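Local coordinates for pullulanase (Bacillus acidopullulyticus, PDB 2WAN), which hydrolyses the alpha-1,6-glucosidic linkages of pullulan and probably those at the branch points of starch-type glucans, at residues 809-812 with 813-816; 801-804 with 805-808; 751-754 with 755-759. All blocks are in the same frame, centred on the assembly; numbering follows the deposited sequence.

Contact 1 of 3, residues 809-812 with 813-816; sequences QFKD and VFDY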
loop_
_atom_site.group_PDB
_atom_site.type_symbol
_atom_site.label_atom_id
_atom_site.label_comp_id
_atom_site.label_asym_id
_atom_site.label_seq_id
_atom_site.Cartn_x
_atom_site.Cartn_y
_atom_site.Cartn_z
ATOM N N GLN A 809 15.677 13.002 30.275
ATOM C CA GLN A 809 16.944 13.572 29.812
ATOM C C GLN A 809 16.733 14.714 28.822
ATOM O O GLN A 809 17.485 15.709 28.831
ATOM C CB GLN A 809 17.771 12.474 29.148
ATOM C CG GLN A 809 19.139 12.962 28.627
ATOM C CD GLN A 809 20.044 11.829 28.210
ATOM O OE1 GLN A 809 19.599 10.704 27.967
ATOM N NE2 GLN A 809 21.341 12.122 28.120
ATOM N N PHE A 810 15.731 14.548 27.950
ATOM C CA PHE A 810 15.479 15.516 26.893
ATOM C C PHE A 810 14.108 16.157 27.005
ATOM O O PHE A 810 13.426 16.360 26.005
ATOM C CB PHE A 810 15.718 14.883 25.515
ATOM C CG PHE A 810 17.152 14.397 25.325
ATOM C CD1 PHE A 810 18.195 15.312 25.219
ATOM C CD2 PHE A 810 17.446 13.032 25.307
ATOM C CE1 PHE A 810 19.527 14.876 25.062
ATOM C CE2 PHE A 810 18.774 12.574 25.162
ATOM C CZ PHE A 810 19.812 13.499 25.042
ATOM N N LYS A 811 13.734 16.499 28.235
ATOM C CA LYS A 811 12.429 17.093 28.497
ATOM C C LYS A 811 12.230 18.401 27.728
ATOM O O LYS A 811 11.122 18.697 27.295
ATOM C CB LYS A 811 12.207 17.301 29.999
ATOM C CG LYS A 811 10.757 17.660 30.369
ATOM C CD LYS A 811 9.808 16.489 30.062
ATOM C CE LYS A 811 8.360 16.899 30.022
ATOM N NZ LYS A 811 7.934 17.777 31.117
ATOM N N ASP A 812 13.293 19.188 27.548
ATOM C CA ASP A 812 13.156 20.417 26.754
ATOM C C ASP A 812 12.765 20.095 25.300
ATOM O O ASP A 812 11.946 20.800 24.699
ATOM C CB ASP A 812 14.469 21.231 26.761
ATOM C CG ASP A 812 14.698 21.973 28.051
ATOM O OD1 ASP A 812 13.745 22.133 28.839
ATOM O OD2 ASP A 812 15.870 22.398 28.275
ATOM N N VAL A 813 13.348 19.037 24.731
ATOM C CA VAL A 813 12.979 18.597 23.386
ATOM C C VAL A 813 11.515 18.145 23.359
ATOM O O VAL A 813 10.741 18.570 22.498
ATOM C CB VAL A 813 13.845 17.432 22.904
ATOM C CG1 VAL A 813 13.371 16.969 21.502
ATOM C CG2 VAL A 813 15.333 17.858 22.901
ATOM N N PHE A 814 11.129 17.328 24.333
ATOM C CA PHE A 814 9.725 16.905 24.451
ATOM C C PHE A 814 8.784 18.119 24.514
ATOM O O PHE A 814 7.753 18.164 23.816
ATOM C CB PHE A 814 9.543 15.998 25.687
ATOM C CG PHE A 814 8.144 15.481 25.855
ATOM C CD1 PHE A 814 7.143 16.279 26.415
ATOM C CD2 PHE A 814 7.824 14.200 25.423
ATOM C CE1 PHE A 814 5.826 15.803 26.549
ATOM C CE2 PHE A 814 6.514 13.711 25.575
ATOM C CZ PHE A 814 5.519 14.534 26.136
ATOM N N ASP A 815 9.131 19.096 25.347
ATOM C CA ASP A 815 8.330 20.315 25.479
ATOM C C ASP A 815 8.260 21.148 24.191
ATOM O O ASP A 815 7.220 21.731 23.864
ATOM C CB ASP A 815 8.866 21.152 26.631
ATOM C CG ASP A 815 8.592 20.512 28.001
ATOM O OD1 ASP A 815 7.772 19.560 28.110
ATOM O OD2 ASP A 815 9.200 20.985 28.977
ATOM N N TYR A 816 9.371 21.205 23.464
ATOM C CA TYR A 816 9.392 21.895 22.171
ATOM C C TYR A 816 8.451 21.219 21.177
ATOM O O TYR A 816 7.641 21.891 20.525
ATOM C CB TYR A 816 10.820 21.973 21.627
ATOM C CG TYR A 816 10.936 22.830 20.382
ATOM C CD1 TYR A 816 10.751 22.285 19.109
ATOM C CD2 TYR A 816 11.254 24.187 20.484
ATOM C CE1 TYR A 816 10.838 23.074 17.968
ATOM C CE2 TYR A 816 11.363 24.987 19.353
ATOM C CZ TYR A 816 11.167 24.428 18.096
ATOM O OH TYR A 816 11.259 25.209 16.968
HETATM O O HOH W 1 8.586 20.311 31.615
HETATM O O HOH W 2 11.010 22.966 28.735
#

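Contact 2 of 3, residues 801-804 with 805-808; sequences QFDW and SRKA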
loop_
_atom_site.group_PDB
_atom_site.type_symbol
_atom_site.label_atom_id
_atom_site.label_comp_id
_atom_site.label_asym_id
_atom_site.label_seq_id
_atom_site.Cartn_x
_atom_site.Cartn_y
_atom_site.Cartn_z
ATOM N N GLN A 801 12.938 -0.349 22.125
ATOM C CA GLN A 801 11.982 0.078 23.155
ATOM C C GLN A 801 11.908 1.591 23.313
ATOM O O GLN A 801 12.864 2.323 22.951
ATOM C CB GLN A 801 12.321 -0.552 24.504
ATOM C CG GLN A 801 13.549 0.091 25.203
ATOM C CD GLN A 801 14.187 -0.851 26.213
ATOM O OE1 GLN A 801 13.507 -1.714 26.765
ATOM N NE2 GLN A 801 15.496 -0.673 26.471
ATOM N N PHE A 802 10.773 2.061 23.833
ATOM C CA PHE A 802 10.711 3.410 24.396
ATOM C C PHE A 802 11.483 3.377 25.724
ATOM O O PHE A 802 11.037 2.770 26.708
ATOM C CB PHE A 802 9.255 3.848 24.616
ATOM C CG PHE A 802 8.553 4.330 23.367
ATOM C CD1 PHE A 802 8.775 3.729 22.123
ATOM C CD2 PHE A 802 7.640 5.376 23.458
ATOM C CE1 PHE A 802 8.102 4.193 20.965
ATOM C CE2 PHE A 802 6.959 5.832 22.321
ATOM C CZ PHE A 802 7.188 5.245 21.084
ATOM N N ASP A 803 12.670 3.999 25.730
ATOM C CA ASP A 803 13.468 4.144 26.926
ATOM C C ASP A 803 13.011 5.474 27.514
ATOM O O ASP A 803 13.396 6.552 27.026
ATOM C CB ASP A 803 14.967 4.160 26.556
ATOM C CG ASP A 803 15.855 4.615 27.711
ATOM O OD1 ASP A 803 15.345 4.851 28.817
ATOM O OD2 ASP A 803 17.082 4.736 27.508
ATOM N N TRP A 804 12.148 5.399 28.532
ATOM C CA TRP A 804 11.478 6.593 29.040
ATOM C C TRP A 804 12.392 7.522 29.840
ATOM O O TRP A 804 12.037 8.667 30.071
ATOM C CB TRP A 804 10.225 6.207 29.844
ATOM C CG TRP A 804 9.137 5.599 28.971
ATOM C CD1 TRP A 804 8.985 4.277 28.638
ATOM C CD2 TRP A 804 8.078 6.303 28.293
ATOM N NE1 TRP A 804 7.875 4.114 27.834
ATOM C CE2 TRP A 804 7.303 5.336 27.607
ATOM C CE3 TRP A 804 7.710 7.658 28.204
ATOM C CZ2 TRP A 804 6.175 5.676 26.833
ATOM C CZ3 TRP A 804 6.576 8.001 27.433
ATOM C CH2 TRP A 804 5.822 7.007 26.767
ATOM N N SER A 805 13.576 7.036 30.234
ATOM C CA SER A 805 14.596 7.916 30.799
ATOM C C SER A 805 14.997 9.030 29.828
ATOM O O SER A 805 15.457 10.088 30.258
ATOM C CB SER A 805 15.862 7.133 31.242
ATOM O OG SER A 805 16.683 6.769 30.152
ATOM N N ARG A 806 14.841 8.795 28.528
ATOM C CA ARG A 806 15.215 9.825 27.548
ATOM C C ARG A 806 14.222 10.982 27.524
ATOM O O ARG A 806 14.566 12.107 27.148
ATOM C CB ARG A 806 15.409 9.220 26.164
ATOM C CG ARG A 806 16.641 8.309 26.146
ATOM C CD ARG A 806 16.916 7.720 24.806
ATOM N NE ARG A 806 17.539 8.635 23.837
ATOM C CZ ARG A 806 18.841 8.922 23.754
ATOM N NH1 ARG A 806 19.737 8.411 24.607
ATOM N NH2 ARG A 806 19.261 9.715 22.787
ATOM N N LYS A 807 12.983 10.723 27.932
ATOM C CA LYS A 807 12.074 11.852 28.138
ATOM C C LYS A 807 12.504 12.743 29.313
ATOM O O LYS A 807 12.351 13.965 29.242
ATOM C CB LYS A 807 10.614 11.393 28.294
ATOM C CG LYS A 807 9.628 12.554 28.627
ATOM C CD LYS A 807 8.160 12.072 28.629
ATOM C CE LYS A 807 7.254 13.246 28.982
ATOM N NZ LYS A 807 5.820 12.789 28.983
ATOM N N ALA A 808 13.039 12.144 30.380
ATOM C CA ALA A 808 13.576 12.923 31.482
ATOM C C ALA A 808 14.820 13.699 31.010
ATOM O O ALA A 808 14.954 14.904 31.258
ATOM C CB ALA A 808 13.926 12.001 32.646
HETATM O O HOH W 3 19.280 6.717 27.166
#

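Contact 3 of 3, residues 751-754 with 755-759; sequences DTEA and DRIKM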
loop_
_atom_site.group_PDB
_atom_site.type_symbol
_atom_site.label_atom_id
_atom_site.label_comp_id
_atom_site.label_asym_id
_atom_site.label_seq_id
_atom_site.Cartn_x
_atom_site.Cartn_y
_atom_site.Cartn_z
ATOM N N ASP A 751 29.114 17.962 14.625
ATOM C CA ASP A 751 28.312 19.000 15.253
ATOM C C ASP A 751 28.060 18.676 16.717
ATOM O O ASP A 751 28.036 17.502 17.102
ATOM C CB ASP A 751 27.010 19.204 14.473
ATOM C CG ASP A 751 27.238 20.002 13.205
ATOM O OD1 ASP A 751 27.679 21.159 13.331
ATOM O OD2 ASP A 751 26.997 19.480 12.091
ATOM N N THR A 752 27.903 19.719 17.525
ATOM C CA THR A 752 27.682 19.577 18.962
ATOM C C THR A 752 26.333 18.929 19.231
ATOM O O THR A 752 25.452 18.961 18.357
ATOM C CB THR A 752 27.708 20.939 19.692
ATOM O OG1 THR A 752 26.648 21.785 19.198
ATOM C CG2 THR A 752 29.061 21.654 19.483
ATOM N N GLU A 753 26.153 18.404 20.451
ATOM C CA GLU A 753 24.855 17.872 20.911
ATOM C C GLU A 753 23.793 18.948 20.800
ATOM O O GLU A 753 22.678 18.705 20.328
ATOM C CB GLU A 753 24.901 17.423 22.391
ATOM C CG GLU A 753 23.538 16.814 22.870
ATOM C CD GLU A 753 23.408 16.601 24.384
ATOM O OE1 GLU A 753 23.569 17.560 25.181
ATOM O OE2 GLU A 753 23.105 15.466 24.774
ATOM N N ALA A 754 24.140 20.148 21.279
ATOM C CA ALA A 754 23.191 21.264 21.292
ATOM C C ALA A 754 22.721 21.604 19.882
ATOM O O ALA A 754 21.525 21.827 19.649
ATOM C CB ALA A 754 23.815 22.508 21.955
ATOM N N ASP A 755 23.646 21.646 18.932
ATOM C CA ASP A 755 23.257 21.958 17.547
ATOM C C ASP A 755 22.476 20.832 16.909
ATOM O O ASP A 755 21.540 21.087 16.145
ATOM C CB ASP A 755 24.474 22.316 16.691
ATOM C CG ASP A 755 24.974 23.720 16.947
ATOM O OD1 ASP A 755 24.257 24.505 17.590
ATOM O OD2 ASP A 755 26.103 24.044 16.493
ATOM N N ARG A 756 22.861 19.587 17.201
ATOM C CA ARG A 756 22.119 18.430 16.661
ATOM C C ARG A 756 20.678 18.395 17.191
ATOM O O ARG A 756 19.751 18.054 16.434
ATOM C CB ARG A 756 22.896 17.122 16.885
ATOM C CG ARG A 756 24.130 17.041 15.947
ATOM C CD ARG A 756 24.916 15.731 16.101
ATOM N NE ARG A 756 25.736 15.690 17.311
ATOM C CZ ARG A 756 25.496 14.916 18.365
ATOM N NH1 ARG A 756 24.436 14.117 18.378
ATOM N NH2 ARG A 756 26.316 14.945 19.417
ATOM N N ILE A 757 20.492 18.776 18.460
ATOM C CA ILE A 757 19.128 18.902 19.019
ATOM C C ILE A 757 18.330 19.954 18.221
ATOM O O ILE A 757 17.165 19.726 17.825
ATOM C CB ILE A 757 19.134 19.255 20.526
ATOM C CG1 ILE A 757 19.578 18.046 21.360
ATOM C CG2 ILE A 757 17.752 19.749 20.962
ATOM C CD1 ILE A 757 19.837 18.328 22.812
ATOM N N LYS A 758 18.960 21.098 17.948
ATOM C CA LYS A 758 18.296 22.132 17.154
ATOM C C LYS A 758 17.901 21.660 15.752
ATOM O O LYS A 758 16.799 21.972 15.291
ATOM C CB LYS A 758 19.172 23.394 17.053
ATOM C CG LYS A 758 19.364 24.096 18.394
ATOM C CD LYS A 758 20.243 25.333 18.205
ATOM C CE LYS A 758 20.396 26.102 19.506
ATOM N NZ LYS A 758 21.337 27.238 19.299
ATOM N N MET A 759 18.783 20.909 15.086
ATOM C CA MET A 759 18.502 20.369 13.749
ATOM C C MET A 759 17.319 19.390 13.755
ATOM O O MET A 759 16.465 19.449 12.872
ATOM C CB MET A 759 19.732 19.688 13.161
ATOM C CG MET A 759 20.893 20.639 12.918
ATOM S SD MET A 759 22.345 19.656 12.405
ATOM C CE MET A 759 23.659 20.893 12.648
HETATM O O HOH W 4 27.926 22.200 15.871
HETATM O O HOH W 5 29.110 15.954 19.915
#

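Contact 1 of 3, residues 809-812 with 813-816
Asp815 OD2 accepts a hydrogen from each of two waters, and both tie it back to the preceding turn of the helix. Water 1 donates to Asp815 OD2 at 2.8 Å and accepts from Lys811 NZ at 2.7 Å. Water 2 donates to Asp815 OD2 at 2.7 Å and also to Asp812 OD1, at 2.9 Å. The other carboxylate oxygen faces the lysine directly, in a long salt bridge of 3.5 Å between Asp815 OD1 and Lys811 NZ. This is an i to i+4 pair on the first turn of helix 811-826. The lysine chain leaves with CG anti to the backbone N (chi1 -169°), then bends at chi2 and chi4, which curls the ammonium end back over the aspartate instead of letting it run straight out. On the way, Lys811 CE touches Phe814 CD1 obliquely at 3.9 Å. Water 2 thus sits between two carboxylates, and the lysine, which pairs with Asp815 and not with Asp812, probably offsets the charge of Asp815 only.

Beneath these side chains the helix begins at Phe810, the N-cap residue and also the point where the preceding helix ends. Its carbonyl takes the amide of Phe814 in the carbonyl plane, with an N-H...O angle of 168°. The next bond, Asp815 N to Lys811 O, is the shortest of the three helical ones at 2.8 Å. On the inner side, Phe810 CB packs 4.0 Å from Val813 CG2.

Phe810 and Val813 direct this apolar patch against helix 753-769 and Leu783, whereas Phe814 turns to helix 474-481, where it meets Ser477 and Leu481. The start of helix 811-826 is thus wedged between two other helices of the catalytic (beta/alpha)8 barrel domain.

Contact 2 of 3, residues 801-804 with 805-808
Hydrogen bonds from Ser805 to Asp803 dominate this junction between a loop and helix 805-809. Asp803 OD1 takes the hydroxyl of Ser805 OG at 2.7 Å, on the syn side but 29° out of the carboxylate plane, and it also accepts weakly from Ser805 N, at 3.1 Å. The amide bond makes an Asx turn and serves as a capping bond at the entry to the helix. Ser805 OG sits between its own backbone N and carbonyl carbon (chi1 77°), a position that brings the hydroxyl round to the acid. Asn448 ND2 is a third donor to Asp803 OD1, while Asn448 OD1 accepts from Trp804 N, fixing the loop from outside. In the main chain, Arg806 N reaches Asp803 O at 3.1 Å from well above the carbonyl plane, and Lys807 N makes a weak bond to Trp804 O.

Charge plays a less direct part. The carboxylate of Asp803 and the guanidinium of Arg806 are joined through water 3, which donates to Asp803 OD2 at 3.0 Å and accepts from Arg806 NH1 at 3.1 Å, lying in the guanidinium plane. The methylene Arg806 CG passes 3.8 Å from Asp803 OD2, the two side chains crossing at about a right angle. Arg806 NE is taken by Leu783 O. An alanine in place of Asp803 would probably leave Ser805 OG and N without their acceptor and let water 3 lose its hold on one side.

Apolar contact is slight: Lys807 CD stands near the plane of the Trp804 indole, 4.5 Å from Trp804 CE3 at its edge. Trp804 NE1 donates to Phe443 O, in helix 440-444. The fully extended Lys807 carries NZ to Lys472 O, Ser477 and Glu480, so the short helix 805-809 is pinned to helix 474-481 and its approach, while Trp804 anchors the loop at helix 440-444.

Contact 3 of 3, residues 751-754 with 755-759
Thr752 is the N-cap of helix 753-769, its OG1 accepting from Asp755 N at 3.0 Å with an N-H...O angle of 157°. In the threonine this oxygen lies between the backbone N and the carbonyl carbon (chi1 62°), which turns it in toward the first turn. The cap is not a full capping box, because Thr752 N and Asp755 OD2 are bridged by water 4 instead of bonding directly.

The close-fitting part is formed by Arg756 and Asp751, beneath the cap. A bend at chi3 of the arginine brings Arg756 NE to Asp751 O, at 2.9 Å and nearly straight (170°). The carbonyl oxygen lies in the guanidinium plane, although the donor stands well above the carbonyl plane. Water 5 accepts from Arg756 NH2 at this pair and only weakly reaches Asp751 O. Glu753 CA lies over one face of the guanidinium, 3.6 Å from Arg756 NH2, and Arg756 CG packs 3.9 Å from Asp751 CB. Arg756 also packs on Trp741, Ile744 and Leu745 of helix 740-747, fastening the start of this helix to the preceding one in the barrel domain. The methyl Met759 CE lies 3.7 Å from Asp751 OD2, which Asn748 also binds, while Lys876 forms a salt bridge with Asp751 OD1.

The solvent side is looser. Ala754 and Lys758 are exposed and meet mainly through the backbone bond from Lys758 N to Ala754 O, the longest of the helical bonds here at 3.2 Å. Near the exposed Thr752, the carboxylates of Asp751 and Asp755 bring like charges close, a grouping that the positive end of the helix dipole would probably favour. Water 4 sits between these two acids, donating to Asp755 OD2 and, at 2.8 Å, to Asp751 OD1.

Contact 3 comes first along the chain, opening the helix that precedes the last barrel strand, 773-777. After that strand the chain reaches contact 2, which closes the turn from loop 801-804 into helix 805-809, and then at once contact 1, where a new helix starts. The three follow in series, none nested in or crossing another. Contacts 1 and 2 are joined by a cation-pi pair of Lys807 and Phe814. Contacts 1 and 3 meet across the helices, Val813 CG2 lying 3.6 Å from Ile757 CG2, whereas contacts 2 and 3 do not touch. Contact 1 therefore links the other two on one flank of the barrel.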